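Local coordinates for CaaX farnesyltransferase beta subunit Ram1 (Aspergillus fumigatus, PDB 4L9P), which probably binds the CaaX peptide substrate as the zinc-dependent beta subunit of a heterodimer that transfers farnesyl groups to cysteines near protein C-termini, at residues L93-L105 with Y350-V364. Numbering follows the deposited sequence. Where two conformers were deposited one is given.
Sequences LQSETVNKCLPLL and YAPEGGFSGRTNKLV. With FII ([(3,7,11-trimethyl-dodeca-2,6,10-trienyloxycarbamoyl)-methyl]-phosphonic acid), chain Q.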
# COMPACT_ATOMS: atom_id res chain seq x y z
N LEU B 93 -21.99 4.69 -1.47
CA LEU B 93 -21.20 3.47 -1.47
C LEU B 93 -20.91 2.98 -0.06
O LEU B 93 -20.95 1.77 0.21
CB LEU B 93 -19.88 3.71 -2.18
CG LEU B 93 -19.99 3.91 -3.67
CD1 LEU B 93 -18.66 4.49 -4.21
CD2 LEU B 93 -20.35 2.61 -4.36
N GLN B 94 -20.72 3.91 0.87
CA GLN B 94 -20.48 3.52 2.27
C GLN B 94 -21.73 2.85 2.86
O GLN B 94 -21.61 1.80 3.49
CB GLN B 94 -20.04 4.76 3.05
CG GLN B 94 -19.82 4.53 4.55
CD GLN B 94 -18.78 3.46 4.85
OE1 GLN B 94 -17.81 3.26 4.11
NE2 GLN B 94 -19.02 2.71 5.92
N SER B 95 -22.88 3.43 2.62
CA SER B 95 -24.14 2.87 3.11
C SER B 95 -24.42 1.52 2.51
O SER B 95 -24.84 0.59 3.22
CB SER B 95 -25.26 3.84 2.78
OG SER B 95 -25.20 4.88 3.72
N GLU B 96 -24.18 1.36 1.21
CA GLU B 96 -24.36 0.06 0.59
C GLU B 96 -23.45 -0.99 1.20
O GLU B 96 -23.85 -2.12 1.40
CB GLU B 96 -24.09 0.14 -0.90
CG GLU B 96 -25.15 0.94 -1.67
CD GLU B 96 -24.82 1.10 -3.15
OE1 GLU B 96 -23.81 0.54 -3.61
OE2 GLU B 96 -25.61 1.80 -3.84
N THR B 97 -22.22 -0.60 1.51
CA THR B 97 -21.28 -1.55 2.06
C THR B 97 -21.72 -1.95 3.47
O THR B 97 -21.69 -3.14 3.83
CB THR B 97 -19.86 -0.90 2.10
OG1 THR B 97 -19.46 -0.57 0.76
CG2 THR B 97 -18.80 -1.89 2.67
N VAL B 98 -22.08 -0.99 4.29
CA VAL B 98 -22.61 -1.32 5.62
C VAL B 98 -23.80 -2.25 5.54
O VAL B 98 -23.88 -3.24 6.30
CB VAL B 98 -22.95 -0.03 6.42
CG1 VAL B 98 -23.82 -0.37 7.66
CG2 VAL B 98 -21.67 0.71 6.85
N ASN B 99 -24.70 -2.00 4.62
CA ASN B 99 -25.90 -2.84 4.56
C ASN B 99 -25.62 -4.22 4.06
O ASN B 99 -26.31 -5.18 4.51
CB ASN B 99 -26.94 -2.16 3.69
CG ASN B 99 -27.48 -0.91 4.34
OD1 ASN B 99 -27.32 -0.73 5.56
ND2 ASN B 99 -28.04 0.00 3.56
N LYS B 100 -24.64 -4.41 3.20
CA LYS B 100 -24.21 -5.77 2.85
C LYS B 100 -23.50 -6.50 4.00
O LYS B 100 -23.64 -7.73 4.16
CB LYS B 100 -23.28 -5.74 1.64
CG LYS B 100 -23.97 -5.39 0.32
CD LYS B 100 -22.95 -5.34 -0.82
CE LYS B 100 -23.65 -4.79 -2.08
NZ LYS B 100 -22.81 -4.64 -3.29
N CYS B 101 -22.77 -5.76 4.81
CA CYS B 101 -22.02 -6.41 5.88
C CYS B 101 -22.90 -6.75 7.06
O CYS B 101 -22.64 -7.77 7.70
CB CYS B 101 -20.91 -5.47 6.36
SG CYS B 101 -19.51 -5.34 5.26
N LEU B 102 -23.96 -6.00 7.35
CA LEU B 102 -24.72 -6.20 8.62
C LEU B 102 -25.28 -7.60 8.81
O LEU B 102 -25.09 -8.16 9.87
CB LEU B 102 -25.77 -5.09 8.84
CG LEU B 102 -25.16 -3.78 9.35
CD1 LEU B 102 -26.19 -2.69 9.24
CD2 LEU B 102 -24.70 -3.95 10.82
N PRO B 103 -25.91 -8.20 7.79
CA PRO B 103 -26.45 -9.56 8.07
C PRO B 103 -25.34 -10.55 8.32
O PRO B 103 -25.51 -11.54 9.04
CB PRO B 103 -27.20 -9.95 6.79
CG PRO B 103 -26.95 -8.84 5.83
CD PRO B 103 -26.40 -7.64 6.52
N LEU B 104 -24.19 -10.36 7.66
CA LEU B 104 -23.05 -11.26 7.87
C LEU B 104 -22.42 -11.03 9.25
O LEU B 104 -22.08 -12.02 9.95
CB LEU B 104 -22.04 -11.02 6.75
CG LEU B 104 -22.54 -11.45 5.35
CD1 LEU B 104 -21.69 -10.72 4.30
CD2 LEU B 104 -22.38 -12.93 5.17
N LEU B 105 -22.22 -9.77 9.66
CA LEU B 105 -21.74 -9.51 11.01
C LEU B 105 -22.63 -10.14 12.09
O LEU B 105 -22.12 -10.66 13.10
CB LEU B 105 -21.65 -8.00 11.26
CG LEU B 105 -20.52 -7.33 10.41
CD1 LEU B 105 -20.88 -5.85 10.34
CD2 LEU B 105 -19.14 -7.58 11.08
N TYR B 350 -13.25 0.96 10.57
CA TYR B 350 -14.66 1.43 10.66
C TYR B 350 -15.50 0.48 11.52
O TYR B 350 -15.19 -0.70 11.63
CB TYR B 350 -15.30 1.42 9.25
CG TYR B 350 -14.66 2.37 8.23
CD1 TYR B 350 -13.69 3.31 8.57
CD2 TYR B 350 -15.14 2.31 6.96
CE1 TYR B 350 -13.16 4.19 7.55
CE2 TYR B 350 -14.60 3.16 5.95
CZ TYR B 350 -13.62 4.05 6.28
OH TYR B 350 -13.07 4.92 5.33
N ALA B 351 -16.58 1.02 12.06
CA ALA B 351 -17.66 0.17 12.66
C ALA B 351 -18.92 0.58 11.94
O ALA B 351 -19.07 1.75 11.64
CB ALA B 351 -17.79 0.42 14.17
N PRO B 352 -19.83 -0.37 11.64
CA PRO B 352 -19.82 -1.73 12.19
C PRO B 352 -18.97 -2.73 11.41
O PRO B 352 -18.79 -3.86 11.88
CB PRO B 352 -21.35 -2.15 12.09
CG PRO B 352 -21.79 -1.36 10.85
CD PRO B 352 -21.11 -0.00 11.00
N GLU B 353 -18.46 -2.39 10.21
CA GLU B 353 -17.78 -3.42 9.42
C GLU B 353 -16.63 -4.09 10.16
O GLU B 353 -16.47 -5.31 10.04
CB GLU B 353 -17.16 -2.78 8.13
CG GLU B 353 -18.16 -2.08 7.22
CD GLU B 353 -18.20 -0.58 7.47
OE1 GLU B 353 -18.56 -0.14 8.58
OE2 GLU B 353 -17.89 0.17 6.52
N GLY B 354 -15.82 -3.32 10.89
CA GLY B 354 -14.70 -3.83 11.66
C GLY B 354 -13.39 -3.88 10.89
O GLY B 354 -12.36 -3.97 11.55
N GLY B 355 -13.43 -3.90 9.55
CA GLY B 355 -12.20 -3.92 8.78
C GLY B 355 -11.59 -2.55 8.53
O GLY B 355 -12.01 -1.53 9.11
N PHE B 356 -10.54 -2.58 7.71
CA PHE B 356 -9.81 -1.34 7.43
C PHE B 356 -10.06 -0.91 6.01
O PHE B 356 -10.08 -1.70 5.05
CB PHE B 356 -8.28 -1.56 7.53
CG PHE B 356 -7.82 -2.10 8.87
CD1 PHE B 356 -8.05 -1.40 10.05
CD2 PHE B 356 -7.08 -3.25 8.90
CE1 PHE B 356 -7.56 -1.89 11.27
CE2 PHE B 356 -6.53 -3.71 10.12
CZ PHE B 356 -6.78 -3.05 11.30
N SER B 357 -10.16 0.40 5.84
CA SER B 357 -10.10 1.06 4.51
C SER B 357 -8.65 1.48 4.22
O SER B 357 -7.79 1.54 5.09
CB SER B 357 -10.93 2.38 4.56
OG SER B 357 -10.40 3.30 5.51
N GLY B 358 -8.40 1.75 2.94
CA GLY B 358 -7.03 2.16 2.55
C GLY B 358 -6.75 3.63 2.62
O GLY B 358 -5.62 4.05 2.73
N ARG B 359 -7.80 4.42 2.50
CA ARG B 359 -7.64 5.89 2.50
C ARG B 359 -8.93 6.55 2.92
O ARG B 359 -10.02 5.92 2.94
CB ARG B 359 -7.16 6.42 1.12
CG ARG B 359 -7.87 5.77 -0.05
CD ARG B 359 -7.36 6.45 -1.39
NE ARG B 359 -7.70 5.61 -2.51
CZ ARG B 359 -8.00 6.09 -3.73
NH1 ARG B 359 -7.86 7.41 -4.00
NH2 ARG B 359 -8.34 5.24 -4.68
N THR B 360 -8.78 7.79 3.36
CA THR B 360 -9.90 8.52 3.93
C THR B 360 -11.10 8.56 2.99
O THR B 360 -10.97 8.88 1.80
CB THR B 360 -9.46 9.95 4.27
OG1 THR B 360 -8.35 9.82 5.18
CG2 THR B 360 -10.59 10.81 4.88
N ASN B 361 -12.28 8.28 3.57
CA ASN B 361 -13.54 8.33 2.83
C ASN B 361 -13.68 7.29 1.70
O ASN B 361 -14.53 7.43 0.83
CB ASN B 361 -13.85 9.75 2.34
CG ASN B 361 -14.59 10.56 3.39
OD1 ASN B 361 -15.49 10.03 4.07
ND2 ASN B 361 -14.28 11.84 3.50
N LYS B 362 -12.87 6.21 1.77
CA LYS B 362 -13.12 5.07 0.88
C LYS B 362 -13.55 3.86 1.71
O LYS B 362 -13.87 4.04 2.91
CB LYS B 362 -11.91 4.80 -0.04
CG LYS B 362 -11.68 6.00 -1.00
CD LYS B 362 -11.07 5.58 -2.29
CE LYS B 362 -12.13 4.98 -3.19
NZ LYS B 362 -11.57 4.24 -4.36
N LEU B 363 -13.63 2.69 1.11
CA LEU B 363 -14.36 1.59 1.76
C LEU B 363 -13.40 0.59 2.38
O LEU B 363 -12.27 0.40 1.94
CB LEU B 363 -15.17 0.85 0.69
CG LEU B 363 -16.21 1.69 -0.08
CD1 LEU B 363 -16.87 0.84 -1.16
CD2 LEU B 363 -17.24 2.27 0.87
N VAL B 364 -13.95 -0.14 3.35
CA VAL B 364 -13.18 -1.29 3.87
C VAL B 364 -12.87 -2.34 2.80
O VAL B 364 -13.59 -2.47 1.80
CB VAL B 364 -13.90 -1.95 5.06
CG1 VAL B 364 -14.01 -0.96 6.23
CG2 VAL B 364 -15.24 -2.57 4.65
C1 FII Q . 4.36 -4.82 -2.05
C2 FII Q . 3.28 -4.20 -2.89
C6 FII Q . 3.41 -4.40 -4.34
C10 FII Q . 2.44 -3.15 -2.27
C11 FII Q . 1.37 -2.36 -3.03
C12 FII Q . -0.00 -3.01 -2.69
C15 FII Q . -1.25 -2.17 -2.93
C18 FII Q . -2.62 -2.75 -2.62
C22 FII Q . -1.08 -1.02 -3.88
C23 FII Q . -2.19 0.01 -3.83
C24 FII Q . -2.11 0.98 -4.95
C27 FII Q . -3.41 1.68 -5.14
C30 FII Q . -3.58 2.96 -4.35
C34 FII Q . -4.04 1.47 -6.47
C35 FII Q . -5.20 2.30 -6.97
O36 FII Q . -6.37 1.51 -7.09
N42 FII Q . -6.76 0.84 -5.97
C43 FII Q . -7.82 1.48 -5.31
O44 FII Q . -8.33 2.56 -5.65
C45 FII Q . -8.32 0.70 -4.10
P46 FII Q . -8.95 1.77 -2.71
O49 FII Q . -7.92 2.82 -2.51
O50 FII Q . -10.31 2.26 -3.07
O51 FII Q . -9.00 0.76 -1.54
O HOH W 1 -16.65 0.63 4.07
O HOH W 2 -16.47 5.37 2.89
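Gln94 and Glu353 show how one buried carboxylate can tie a loop to a helix. Gln94 NE2 donates to the syn side of Glu353 OE2, somewhat out of the carboxylate plane, over 2.8 Å (N-H...O 158°), with the amide and carboxylate planes turned 49° apart. A bend at chi2 (58°) turns the Gln94 amide to the loop. One water donates to both Gln94 OE1 and Glu353 OE2 and accepts from Val364 N, so OE2 receives two bonds and the amide is held at both ends. Within the loop, Tyr350 OH donates to Lys362 O (2.7 Å).

Apolar contacts gather at Pro352. Its ring, after a cis peptide, presents CG to Val98 CG1 and Leu102 CD2, each 3.9 Å away, while Leu105 CD1 meets Pro352 CB. At the other end both Leu363 methyls come up to Thr97 OG1, which donates a hydrogen bond to Leu93 O (2.8 Å).

Farther along the loop, Arg359 NE (2.8 Å) and Lys362 NZ (2.7 Å) grip the phosphonate oxygens O49 and O50 of FII, respectively. The contact thus joins helix 89-105 to a loop of the prenyltransferase alpha-alpha toroid that carries part of the isoprenoid-analogue pocket and leads into zinc ligand Asp365.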